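Local structure of apical membrane antigen AMA1 (Toxoplasma gondii ME49, 4YIV) at residues K64-Q69 with L210-A215; T131-C136 with N344-S349; N230-G235 with V330-A335; K243-D248 with A380-K385. The protein serves as an essential microneme protein in host-cell invasion, forming part of the moving junction between the plasma membranes of parasite and host. All coordinates share one frame; numbering follows the deposited sequence.

Contact 1 of 4, residues K64-Q69 with L210-A215; sequences KHIELQ and LIYGSA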
loop_
_atom_site.group_PDB
_atom_site.type_symbol
_atom_site.label_atom_id
_atom_site.label_comp_id
_atom_site.label_asym_id
_atom_site.label_seq_id
_atom_site.Cartn_x
_atom_site.Cartn_y
_atom_site.Cartn_z
ATOM N N LYS A 64 3.373 5.130 1.349
ATOM C CA LYS A 64 2.678 5.408 2.619
ATOM C C LYS A 64 3.662 5.794 3.692
ATOM O O LYS A 64 4.654 5.128 3.916
ATOM C CB LYS A 64 1.835 4.209 3.106
ATOM C CG LYS A 64 1.364 4.327 4.567
ATOM C CD LYS A 64 0.500 3.134 4.961
ATOM C CE LYS A 64 0.140 3.143 6.470
ATOM N NZ LYS A 64 -0.913 2.133 6.781
ATOM N N HIS A 65 3.347 6.885 4.388
ATOM C CA HIS A 65 4.111 7.314 5.539
ATOM C C HIS A 65 3.124 7.885 6.555
ATOM O O HIS A 65 1.976 8.176 6.219
ATOM C CB HIS A 65 5.185 8.363 5.166
ATOM C CG HIS A 65 4.677 9.534 4.389
ATOM N ND1 HIS A 65 4.280 9.450 3.069
ATOM C CD2 HIS A 65 4.570 10.846 4.726
ATOM C CE1 HIS A 65 3.901 10.646 2.644
ATOM N NE2 HIS A 65 4.058 11.510 3.633
ATOM N N ILE A 66 3.574 8.025 7.788
ATOM C CA ILE A 66 2.731 8.548 8.860
ATOM C C ILE A 66 3.165 9.996 9.134
ATOM O O ILE A 66 4.292 10.240 9.507
ATOM C CB ILE A 66 2.851 7.711 10.130
ATOM C CG1 ILE A 66 2.633 6.198 9.821
ATOM C CG2 ILE A 66 1.810 8.189 11.158
ATOM C CD1 ILE A 66 1.243 5.920 9.172
ATOM N N GLU A 67 2.254 10.934 8.929
ATOM C CA GLU A 67 2.529 12.335 9.142
ATOM C C GLU A 67 2.220 12.710 10.585
ATOM O O GLU A 67 1.106 12.448 11.045
ATOM C CB GLU A 67 1.662 13.155 8.178
ATOM C CG GLU A 67 1.725 14.681 8.335
ATOM C CD GLU A 67 0.720 15.369 7.397
ATOM O OE1 GLU A 67 1.116 15.874 6.326
ATOM O OE2 GLU A 67 -0.474 15.376 7.723
ATOM N N LEU A 68 3.160 13.366 11.275
ATOM C CA LEU A 68 2.978 13.667 12.698
ATOM C C LEU A 68 2.533 15.112 12.905
ATOM O O LEU A 68 2.694 15.945 12.022
ATOM C CB LEU A 68 4.271 13.419 13.473
ATOM C CG LEU A 68 5.007 12.106 13.223
ATOM C CD1 LEU A 68 6.081 11.943 14.275
ATOM C CD2 LEU A 68 4.068 10.928 13.235
ATOM N N GLN A 69 1.984 15.408 14.077
ATOM C CA GLN A 69 1.546 16.785 14.387
ATOM C C GLN A 69 2.172 17.279 15.706
ATOM O O GLN A 69 1.473 17.730 16.622
ATOM C CB GLN A 69 0.014 16.848 14.449
ATOM C CG GLN A 69 -0.730 16.606 13.093
ATOM C CD GLN A 69 -0.476 17.687 12.049
ATOM O OE1 GLN A 69 -0.217 18.855 12.370
ATOM N NE2 GLN A 69 -0.552 17.297 10.783
ATOM N N LEU A 210 9.523 5.578 0.217
ATOM C CA LEU A 210 9.166 4.870 1.453
ATOM C C LEU A 210 8.063 3.865 1.166
ATOM O O LEU A 210 7.079 4.191 0.507
ATOM C CB LEU A 210 8.700 5.829 2.524
ATOM C CG LEU A 210 9.765 6.837 2.978
ATOM C CD1 LEU A 210 9.197 7.640 4.112
ATOM C CD2 LEU A 210 11.071 6.160 3.379
ATOM N N ILE A 211 8.233 2.654 1.674
ATOM C CA ILE A 211 7.276 1.595 1.439
ATOM C C ILE A 211 6.887 1.023 2.798
ATOM O O ILE A 211 7.722 0.472 3.500
ATOM C CB ILE A 211 7.850 0.540 0.547
ATOM C CG1 ILE A 211 8.202 1.180 -0.803
ATOM C CG2 ILE A 211 6.852 -0.565 0.308
ATOM C CD1 ILE A 211 9.338 0.530 -1.451
ATOM N N TYR A 212 5.601 1.124 3.125
ATOM C CA TYR A 212 5.090 0.675 4.434
ATOM C C TYR A 212 4.535 -0.718 4.313
ATOM O O TYR A 212 3.875 -1.020 3.336
ATOM C CB TYR A 212 4.004 1.623 4.921
ATOM C CG TYR A 212 3.548 1.405 6.349
ATOM C CD1 TYR A 212 2.597 0.418 6.676
ATOM C CD2 TYR A 212 4.006 2.224 7.355
ATOM C CE1 TYR A 212 2.178 0.222 8.004
ATOM C CE2 TYR A 212 3.580 2.058 8.673
ATOM C CZ TYR A 212 2.681 1.054 8.998
ATOM O OH TYR A 212 2.267 0.928 10.316
ATOM N N GLY A 213 4.781 -1.582 5.304
ATOM C CA GLY A 213 4.138 -2.887 5.284
ATOM C C GLY A 213 3.984 -3.517 6.650
ATOM O O GLY A 213 4.759 -3.242 7.569
ATOM N N SER A 214 3.044 -4.449 6.764
ATOM C CA SER A 214 3.015 -5.303 7.937
ATOM C C SER A 214 4.173 -6.299 7.844
ATOM O O SER A 214 4.715 -6.557 6.754
ATOM C CB SER A 214 1.681 -6.045 8.067
ATOM O OG SER A 214 1.708 -7.306 7.467
ATOM N N ALA A 215 4.547 -6.884 8.977
ATOM C CA ALA A 215 5.588 -7.912 8.971
ATOM C C ALA A 215 5.188 -9.103 8.153
ATOM O O ALA A 215 6.071 -9.865 7.715
ATOM C CB ALA A 215 5.929 -8.365 10.367
#
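The flat group here is the phenol ring of Y212, and K64 lies over one of its faces. K64 CE stands 3.6 Å above the Y212 ring plane, over the centre, in a CH-pi contact only 12° off the normal. K64 NZ, one bond further on, is 4.2 Å from the Y212 centroid and 27° off the normal, which still places it over the face and meets the cation-pi criterion. I66 CG1 approaches the same ring obliquely, 4.4 Å from Y212 CE2. K64 reaches the ring because its chain runs extended beyond CG; K64 CD is 3.8 Å from Y212 CG, and the two side chains cross at a slant. The ammonium group is not held by the ring alone, since Q176 OE1 and the carbonyls of I37 and Y38 accept its hydrogen bonds. K64 O, in contrast, is buried without a polar partner in the model. H65 CB rests 4.2 Å from L210 CD1. The backbones do not pair here: G63 bonds to L210, whereas H65 and E67 turn to strand 198-201. K64 thus sits where the chain passes from one sheet to another, with strand 159-162 flanking L210 and Y212, and helix 132-141 packing on I211.

Contact 2 of 4, residues T131-C136 with N344-S349; sequences TDLGRC and NFIIPS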
loop_
_atom_site.group_PDB
_atom_site.type_symbol
_atom_site.label_atom_id
_atom_site.label_comp_id
_atom_site.label_asym_id
_atom_site.label_seq_id
_atom_site.Cartn_x
_atom_site.Cartn_y
_atom_site.Cartn_z
ATOM N N THR A 131 14.399 -10.224 -3.348
ATOM C CA THR A 131 14.391 -8.779 -3.661
ATOM C C THR A 131 14.725 -8.005 -2.406
ATOM O O THR A 131 14.552 -8.509 -1.291
ATOM C CB THR A 131 13.041 -8.246 -4.227
ATOM O OG1 THR A 131 12.032 -8.249 -3.184
ATOM C CG2 THR A 131 12.587 -9.051 -5.419
ATOM N N ASP A 132 15.218 -6.779 -2.570
ATOM C CA ASP A 132 15.649 -6.030 -1.398
ATOM C C ASP A 132 14.410 -5.719 -0.572
ATOM O O ASP A 132 14.447 -5.826 0.654
ATOM C CB ASP A 132 16.396 -4.741 -1.779
ATOM C CG ASP A 132 17.873 -5.009 -2.168
ATOM O OD1 ASP A 132 18.374 -6.127 -1.924
ATOM O OD2 ASP A 132 18.534 -4.108 -2.729
ATOM N N LEU A 133 13.313 -5.344 -1.235
ATOM C CA LEU A 133 12.085 -5.048 -0.483
ATOM C C LEU A 133 11.637 -6.289 0.301
ATOM O O LEU A 133 11.260 -6.227 1.487
ATOM C CB LEU A 133 10.981 -4.575 -1.415
ATOM C CG LEU A 133 9.616 -4.314 -0.713
ATOM C CD1 LEU A 133 9.732 -3.335 0.449
ATOM C CD2 LEU A 133 8.585 -3.763 -1.715
ATOM N N GLY A 134 11.692 -7.438 -0.357
ATOM C CA GLY A 134 11.398 -8.688 0.315
ATOM C C GLY A 134 12.305 -9.031 1.471
ATOM O O GLY A 134 11.843 -9.622 2.440
ATOM N N ARG A 135 13.591 -8.679 1.381
ATOM C CA ARG A 135 14.539 -8.942 2.449
ATOM C C ARG A 135 14.171 -8.121 3.678
ATOM O O ARG A 135 14.292 -8.587 4.829
ATOM C CB ARG A 135 15.972 -8.606 2.013
ATOM C CG ARG A 135 16.546 -9.572 0.968
ATOM C CD ARG A 135 18.020 -9.269 0.612
ATOM N NE ARG A 135 18.409 -10.287 -0.367
ATOM C CZ ARG A 135 18.359 -10.137 -1.688
ATOM N NH1 ARG A 135 18.044 -8.962 -2.244
ATOM N NH2 ARG A 135 18.660 -11.183 -2.465
ATOM N N CYS A 136 13.681 -6.918 3.436
ATOM C CA CYS A 136 13.273 -6.063 4.561
ATOM C C CYS A 136 12.029 -6.664 5.237
ATOM O O CYS A 136 11.972 -6.818 6.468
ATOM C CB CYS A 136 13.028 -4.640 4.080
ATOM S SG CYS A 136 12.442 -3.472 5.362
ATOM N N ASN A 344 14.271 -1.388 -9.466
ATOM C CA ASN A 344 15.167 -2.517 -9.496
ATOM C C ASN A 344 15.124 -3.275 -8.185
ATOM O O ASN A 344 15.486 -4.449 -8.136
ATOM C CB ASN A 344 16.602 -2.068 -9.813
ATOM C CG ASN A 344 17.120 -1.030 -8.842
ATOM O OD1 ASN A 344 16.548 -0.817 -7.770
ATOM N ND2 ASN A 344 18.208 -0.362 -9.219
ATOM N N PHE A 345 14.667 -2.629 -7.112
ATOM C CA PHE A 345 14.714 -3.302 -5.813
ATOM C C PHE A 345 13.551 -4.274 -5.575
ATOM O O PHE A 345 13.446 -4.849 -4.478
ATOM C CB PHE A 345 14.779 -2.294 -4.659
ATOM C CG PHE A 345 13.658 -1.296 -4.637
ATOM C CD1 PHE A 345 12.457 -1.601 -4.027
ATOM C CD2 PHE A 345 13.823 -0.025 -5.173
ATOM C CE1 PHE A 345 11.432 -0.665 -3.960
ATOM C CE2 PHE A 345 12.787 0.910 -5.108
ATOM C CZ PHE A 345 11.601 0.581 -4.503
ATOM N N ILE A 346 12.698 -4.475 -6.580
ATOM C CA ILE A 346 11.766 -5.615 -6.569
ATOM C C ILE A 346 11.967 -6.551 -7.778
ATOM O O ILE A 346 11.092 -7.322 -8.116
ATOM C CB ILE A 346 10.271 -5.154 -6.528
ATOM C CG1 ILE A 346 9.853 -4.450 -7.817
ATOM C CG2 ILE A 346 10.028 -4.263 -5.308
ATOM C CD1 ILE A 346 8.334 -4.396 -7.982
ATOM N N ILE A 347 13.116 -6.483 -8.438
ATOM C CA ILE A 347 13.438 -7.484 -9.479
ATOM C C ILE A 347 14.219 -8.628 -8.852
ATOM O O ILE A 347 15.243 -8.401 -8.196
ATOM C CB ILE A 347 14.228 -6.848 -10.637
ATOM C CG1 ILE A 347 13.329 -5.821 -11.316
ATOM C CG2 ILE A 347 14.629 -7.931 -11.667
ATOM C CD1 ILE A 347 14.025 -4.948 -12.291
ATOM N N PRO A 348 13.716 -9.880 -8.985
ATOM C CA PRO A 348 14.391 -10.936 -8.229
ATOM C C PRO A 348 15.844 -11.171 -8.690
ATOM O O PRO A 348 16.122 -11.046 -9.874
ATOM C CB PRO A 348 13.526 -12.170 -8.519
ATOM C CG PRO A 348 12.219 -11.638 -8.847
ATOM C CD PRO A 348 12.455 -10.367 -9.568
ATOM N N SER A 349 16.722 -11.505 -7.758
ATOM C CA SER A 349 18.117 -11.842 -8.042
ATOM C C SER A 349 18.351 -13.320 -8.384
ATOM O O SER A 349 19.473 -13.814 -8.336
ATOM C CB SER A 349 18.956 -11.492 -6.838
ATOM O OG SER A 349 18.508 -12.200 -5.713
HETATM O O HOH W 1 16.284 -6.380 -5.397
#
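F345 O is the acceptor around which T131, D132 and L133 gather. L133 N donates to F345 O at 3.3 Å, almost linearly (174°) and close to the carbonyl direction (161°). D132 N adds a weak, bent bond to the same oxygen (122°) and also donates to a water that in turn reaches N344 O weakly. The third amide of the helix start, G134 N, is satisfied within its own segment by T131 OG1 at 3.0 Å, the capping bond of an N-cap threonine. OG1 lies between the backbone N and the carbonyl carbon of T131, a placement that turns it to the G134 amide, while T131 CG2 packs 3.5 Å from I346 C. R135 NH1 forms a salt bridge of 2.9 Å to D132 OD1; D132 OD2 has R166 as a second partner. R135 NH2 makes a weak in-plane bond to S349 OG, which is also bonded to S130 O. Apolar contacts complete the joint: L133 CD2 lies 3.9 Å from I346 CG2, and L133 CB comes to the edge of the F345 ring. This is a capped helix N-terminus that shares its first amides with a remote loop; C136 ties the helix by a disulfide to C168 in strand 167-170.

Contact 3 of 4, residues N230-G235 with V330-A335; sequences NQALRG and VSYTAA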
loop_
_atom_site.group_PDB
_atom_site.type_symbol
_atom_site.label_atom_id
_atom_site.label_comp_id
_atom_site.label_asym_id
_atom_site.label_seq_id
_atom_site.Cartn_x
_atom_site.Cartn_y
_atom_site.Cartn_z
ATOM N N ASN A 230 1.764 -3.495 -7.356
ATOM C CA ASN A 230 2.852 -2.647 -6.887
ATOM C C ASN A 230 3.007 -1.340 -7.639
ATOM O O ASN A 230 3.284 -0.290 -7.043
ATOM C CB ASN A 230 4.175 -3.410 -6.956
ATOM C CG ASN A 230 4.187 -4.624 -6.041
ATOM O OD1 ASN A 230 4.039 -4.485 -4.831
ATOM N ND2 ASN A 230 4.332 -5.816 -6.611
ATOM N N GLN A 231 2.814 -1.411 -8.949
ATOM C CA GLN A 231 2.922 -0.244 -9.823
ATOM C C GLN A 231 1.592 0.214 -10.442
ATOM O O GLN A 231 0.653 -0.567 -10.618
ATOM C CB GLN A 231 3.906 -0.541 -10.956
ATOM C CG GLN A 231 5.347 -0.120 -10.649
ATOM C CD GLN A 231 5.905 -0.800 -9.413
ATOM O OE1 GLN A 231 6.069 -0.191 -8.347
ATOM N NE2 GLN A 231 6.171 -2.076 -9.545
ATOM N N ALA A 232 1.529 1.497 -10.745
ATOM C CA ALA A 232 0.454 2.068 -11.566
ATOM C C ALA A 232 0.391 1.351 -12.932
ATOM O O ALA A 232 1.384 0.789 -13.413
ATOM C CB ALA A 232 0.681 3.541 -11.755
ATOM N N LEU A 233 -0.779 1.347 -13.538
ATOM C CA LEU A 233 -0.975 0.677 -14.823
ATOM C C LEU A 233 -1.350 1.707 -15.874
ATOM O O LEU A 233 -2.460 2.242 -15.886
ATOM C CB LEU A 233 -2.054 -0.412 -14.710
ATOM C CG LEU A 233 -2.523 -1.103 -16.000
ATOM C CD1 LEU A 233 -1.429 -1.969 -16.560
ATOM C CD2 LEU A 233 -3.757 -1.950 -15.757
ATOM N N ARG A 234 -0.406 1.971 -16.770
ATOM C CA ARG A 234 -0.557 3.024 -17.759
ATOM C C ARG A 234 -1.359 2.509 -18.937
ATOM O O ARG A 234 -1.162 1.367 -19.344
ATOM C CB ARG A 234 0.826 3.516 -18.234
ATOM C CG ARG A 234 0.774 4.696 -19.174
ATOM C CD ARG A 234 2.153 5.298 -19.410
ATOM N NE ARG A 234 3.079 4.321 -19.976
ATOM C CZ ARG A 234 3.354 4.189 -21.273
ATOM N NH1 ARG A 234 2.791 4.985 -22.178
ATOM N NH2 ARG A 234 4.210 3.252 -21.666
ATOM N N GLY A 235 -2.262 3.338 -19.468
ATOM C CA GLY A 235 -2.928 3.059 -20.736
ATOM C C GLY A 235 -4.168 2.185 -20.673
ATOM O O GLY A 235 -4.682 1.717 -21.695
ATOM N N VAL A 330 -4.522 6.291 -16.506
ATOM C CA VAL A 330 -3.646 5.490 -15.648
ATOM C C VAL A 330 -4.504 4.966 -14.492
ATOM O O VAL A 330 -5.212 5.763 -13.850
ATOM C CB VAL A 330 -2.445 6.305 -15.074
ATOM C CG1 VAL A 330 -1.543 5.394 -14.229
ATOM C CG2 VAL A 330 -1.628 6.965 -16.187
ATOM N N SER A 331 -4.434 3.655 -14.260
ATOM C CA SER A 331 -5.119 2.997 -13.145
ATOM C C SER A 331 -4.209 2.785 -11.949
ATOM O O SER A 331 -3.089 2.263 -12.077
ATOM C CB SER A 331 -5.706 1.673 -13.623
ATOM O OG SER A 331 -6.790 1.901 -14.527
ATOM N N TYR A 332 -4.721 3.207 -10.788
ATOM C CA TYR A 332 -4.023 3.244 -9.503
ATOM C C TYR A 332 -4.747 2.410 -8.474
ATOM O O TYR A 332 -5.950 2.178 -8.595
ATOM C CB TYR A 332 -3.940 4.673 -8.964
ATOM C CG TYR A 332 -3.199 5.643 -9.870
ATOM C CD1 TYR A 332 -1.821 5.521 -10.092
ATOM C CD2 TYR A 332 -3.875 6.663 -10.505
ATOM C CE1 TYR A 332 -1.149 6.414 -10.919
ATOM C CE2 TYR A 332 -3.208 7.565 -11.327
ATOM C CZ TYR A 332 -1.846 7.430 -11.529
ATOM O OH TYR A 332 -1.204 8.327 -12.349
ATOM N N THR A 333 -4.027 1.969 -7.455
ATOM C CA THR A 333 -4.678 1.439 -6.276
ATOM C C THR A 333 -4.083 2.059 -5.048
ATOM O O THR A 333 -2.999 2.684 -5.077
ATOM C CB THR A 333 -4.555 -0.106 -6.152
ATOM O OG1 THR A 333 -3.256 -0.455 -5.676
ATOM C CG2 THR A 333 -4.811 -0.765 -7.465
ATOM N N ALA A 334 -4.815 1.912 -3.943
ATOM C CA ALA A 334 -4.351 2.367 -2.662
ATOM C C ALA A 334 -3.004 1.775 -2.266
ATOM O O ALA A 334 -2.233 2.382 -1.490
ATOM C CB ALA A 334 -5.443 2.039 -1.586
ATOM N N ALA A 335 -2.702 0.583 -2.780
ATOM C CA ALA A 335 -1.477 -0.116 -2.372
ATOM C C ALA A 335 -0.249 0.272 -3.206
ATOM O O ALA A 335 0.881 0.225 -2.704
ATOM C CB ALA A 335 -1.667 -1.634 -2.464
HETATM O O HOH W 2 -1.453 -0.104 -7.868
HETATM O O HOH W 3 -2.197 -0.177 -10.532
#
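Only one hydrogen-bonded pair, L233 with S331, and one non-hydrogen-bonded pair, R234 with V330, join these segments, and beyond them a water takes up the separation. L233 N donates to S331 O at 2.9 Å, nearly straight (165°) and in the carbonyl plane. The return bond, S331 N to L233 O, is equally short, but its donor is tilted 27° from the carbonyl plane. V330 CA lies 3.5 Å from L233 O in a CA-H...O contact. On the other side of the bonded pair, one water lies 2.9 Å from Q231 O and 3.0 Å from S331 O, shared with further acceptors. A232 CB is lodged against the tyrosine, 3.5 Å from Y332 CE1, coming at the ring obliquely. A232 CB also lies 3.8 Å from V330 CG1, a branch anti to the backbone N (chi1 -178°). S331 OG bonds to Y236 O, in the strand that follows the corner at G235 and belongs to another sheet. T333 OG1 accepts from A335 N, an ST turn. With helix 263-272 against Y332, the pairing is the edge of a five-stranded antiparallel sheet packed on a helix, consistent with a PAN-type domain.

Contact 4 of 4, residues K243-D248 with A380-K385; sequences KGRCLD and ACKRQK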
loop_
_atom_site.group_PDB
_atom_site.type_symbol
_atom_site.label_atom_id
_atom_site.label_comp_id
_atom_site.label_asym_id
_atom_site.label_seq_id
_atom_site.Cartn_x
_atom_site.Cartn_y
_atom_site.Cartn_z
ATOM N N LYS A 243 -22.668 -7.962 -18.678
ATOM C CA LYS A 243 -23.448 -8.020 -19.920
ATOM C C LYS A 243 -22.538 -8.226 -21.129
ATOM O O LYS A 243 -22.583 -7.463 -22.102
ATOM C CB LYS A 243 -24.267 -6.739 -20.086
ATOM C CG LYS A 243 -25.257 -6.488 -18.949
ATOM C CD LYS A 243 -25.867 -5.070 -19.003
ATOM C CE LYS A 243 -24.887 -3.985 -18.507
ATOM N NZ LYS A 243 -25.330 -2.579 -18.804
ATOM N N GLY A 244 -21.683 -9.238 -21.035
ATOM C CA GLY A 244 -20.777 -9.583 -22.107
ATOM C C GLY A 244 -19.830 -8.499 -22.578
ATOM O O GLY A 244 -19.351 -8.569 -23.709
ATOM N N ARG A 245 -19.536 -7.499 -21.748
ATOM C CA ARG A 245 -18.478 -6.556 -22.116
ATOM C C ARG A 245 -17.784 -5.954 -20.891
ATOM O O ARG A 245 -18.179 -6.208 -19.753
ATOM C CB ARG A 245 -19.027 -5.446 -23.012
ATOM C CG ARG A 245 -20.121 -4.609 -22.422
ATOM C CD ARG A 245 -20.529 -3.514 -23.403
ATOM N NE ARG A 245 -21.453 -2.549 -22.802
ATOM C CZ ARG A 245 -21.128 -1.312 -22.419
ATOM N NH1 ARG A 245 -19.895 -0.848 -22.580
ATOM N NH2 ARG A 245 -22.044 -0.524 -21.871
ATOM N N CYS A 246 -16.734 -5.175 -21.129
ATOM C CA CYS A 246 -15.981 -4.611 -20.012
ATOM C C CYS A 246 -16.467 -3.206 -19.764
ATOM O O CYS A 246 -16.340 -2.327 -20.625
ATOM C CB CYS A 246 -14.465 -4.607 -20.264
ATOM S SG CYS A 246 -13.551 -4.057 -18.761
ATOM N N LEU A 247 -17.055 -2.998 -18.590
ATOM C CA LEU A 247 -17.498 -1.660 -18.197
ATOM C C LEU A 247 -16.439 -1.018 -17.301
ATOM O O LEU A 247 -16.177 -1.500 -16.187
ATOM C CB LEU A 247 -18.826 -1.702 -17.447
ATOM C CG LEU A 247 -20.030 -2.450 -18.033
ATOM C CD1 LEU A 247 -21.293 -1.925 -17.411
ATOM C CD2 LEU A 247 -20.099 -2.303 -19.506
ATOM N N ASP A 248 -15.836 0.061 -17.767
ATOM C CA ASP A 248 -14.906 0.749 -16.897
ATOM C C ASP A 248 -15.733 1.453 -15.835
ATOM O O ASP A 248 -16.943 1.579 -15.977
ATOM C CB ASP A 248 -14.006 1.728 -17.637
ATOM C CG ASP A 248 -14.737 2.957 -18.170
ATOM O OD1 ASP A 248 -15.136 3.843 -17.377
ATOM O OD2 ASP A 248 -14.844 3.080 -19.407
ATOM N N ALA A 380 -27.261 -0.693 -23.084
ATOM C CA ALA A 380 -26.388 0.460 -23.327
ATOM C C ALA A 380 -26.173 0.682 -24.823
ATOM O O ALA A 380 -25.707 1.741 -25.246
ATOM C CB ALA A 380 -25.039 0.273 -22.614
ATOM N N CYS A 381 -26.528 -0.320 -25.615
ATOM C CA CYS A 381 -26.353 -0.260 -27.057
ATOM C C CYS A 381 -24.883 -0.026 -27.401
ATOM O O CYS A 381 -24.514 0.985 -28.003
ATOM C CB CYS A 381 -27.238 0.825 -27.662
ATOM S SG CYS A 381 -27.761 0.426 -29.347
ATOM N N LYS A 382 -24.056 -0.980 -26.982
ATOM C CA LYS A 382 -22.644 -1.028 -27.328
ATOM C C LYS A 382 -22.224 -2.497 -27.331
ATOM O O LYS A 382 -22.956 -3.352 -26.835
ATOM C CB LYS A 382 -21.812 -0.205 -26.343
ATOM C CG LYS A 382 -21.941 1.302 -26.516
ATOM C CD LYS A 382 -21.327 2.049 -25.341
ATOM C CE LYS A 382 -21.051 3.510 -25.666
ATOM N NZ LYS A 382 -20.282 3.677 -26.928
ATOM N N ARG A 383 -21.061 -2.793 -27.905
ATOM C CA ARG A 383 -20.541 -4.164 -27.932
ATOM C C ARG A 383 -19.039 -4.204 -27.666
ATOM O O ARG A 383 -18.300 -3.279 -28.020
ATOM C CB ARG A 383 -20.841 -4.821 -29.281
ATOM C CG ARG A 383 -20.566 -3.897 -30.445
ATOM C CD ARG A 383 -21.086 -4.420 -31.766
ATOM N NE ARG A 383 -20.646 -3.536 -32.833
ATOM C CZ ARG A 383 -21.062 -2.281 -32.994
ATOM N NH1 ARG A 383 -21.961 -1.734 -32.179
ATOM N NH2 ARG A 383 -20.576 -1.569 -33.995
ATOM N N GLN A 384 -18.588 -5.286 -27.045
ATOM C CA GLN A 384 -17.169 -5.455 -26.780
ATOM C C GLN A 384 -16.394 -5.588 -28.081
ATOM O O GLN A 384 -16.873 -6.175 -29.051
ATOM C CB GLN A 384 -16.925 -6.681 -25.904
ATOM C CG GLN A 384 -15.456 -7.011 -25.645
ATOM C CD GLN A 384 -14.788 -6.066 -24.646
ATOM O OE1 GLN A 384 -15.458 -5.305 -23.939
ATOM N NE2 GLN A 384 -13.455 -6.115 -24.586
ATOM N N LYS A 385 -15.195 -5.021 -28.086
ATOM C CA LYS A 385 -14.244 -5.192 -29.170
ATOM C C LYS A 385 -12.877 -5.486 -28.565
ATOM O O LYS A 385 -12.252 -4.620 -27.956
ATOM C CB LYS A 385 -14.188 -3.946 -30.054
ATOM C CG LYS A 385 -13.353 -4.142 -31.305
ATOM C CD LYS A 385 -13.191 -2.857 -32.109
ATOM C CE LYS A 385 -12.164 -3.046 -33.229
ATOM N NZ LYS A 385 -11.598 -1.746 -33.673
HETATM O O HOH W 4 -15.693 -2.489 -23.080
#
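Edge strand 245-248 of one three-stranded sheet meets strand 384-389 of another through R245, C246 and Q384, the touching parts running 85° apart rather than pairing. C246 N donates to Q384 OE1 at 3.1 Å, from above the carbonyl plane of the amide, 39° out of it. Q384 CG is anti to the backbone N (chi1 176°) and the chain then bends at chi2, which turns CD and its amide toward C246. A water also donates to Q384 OE1, at 3.0 Å, and bridges to C246 O, although that second distance is doubtfully short. Q384 NE2 is taken by T386 and S395. Q384 CB packs 3.8 Å from R245 CB. The guanidinium of R245 is layered: L247 CD2 stands 3.2 Å above one face, and K382 CB 4.1 Å above the opposite one. E251 and D377 form salt bridges with NH2 and NE, and S397 OG is hydrogen-bonded to NH1; the two carboxylates would probably offset the like charge of K382, whose NZ is 6.3 Å from R245 NH1. C381 and K382 face D377 as a G1 beta bulge. Two small sheets thus meet with their strands nearly perpendicular, the later one probably belonging to the third domain of the AMA1 ectodomain.

How the contacts relate
Contacts 1 and 3 are buried, near the centre of the chain, whereas contacts 2 and 4 are only partly buried. Their chemistry follows: contact 1 relies on side-chain packing over an aromatic face, contact 3 on backbone pairing, contact 2 on helix-end amides and contact 4 on a glutamine amide meeting a backbone N-H and on a packed guanidinium. Contacts 1 and 2 touch, I211 CD1 lying 3.5 Å from F345 CE1. Contact 3 is nested in the loop that contact 2 closes, and I346 packs against Q231 between them. Contact 3 joins two strands of one five-stranded sheet, contact 1 a strand of the other such sheet to a two-stranded one. Contact 4 stands apart, at the C-terminal sheet.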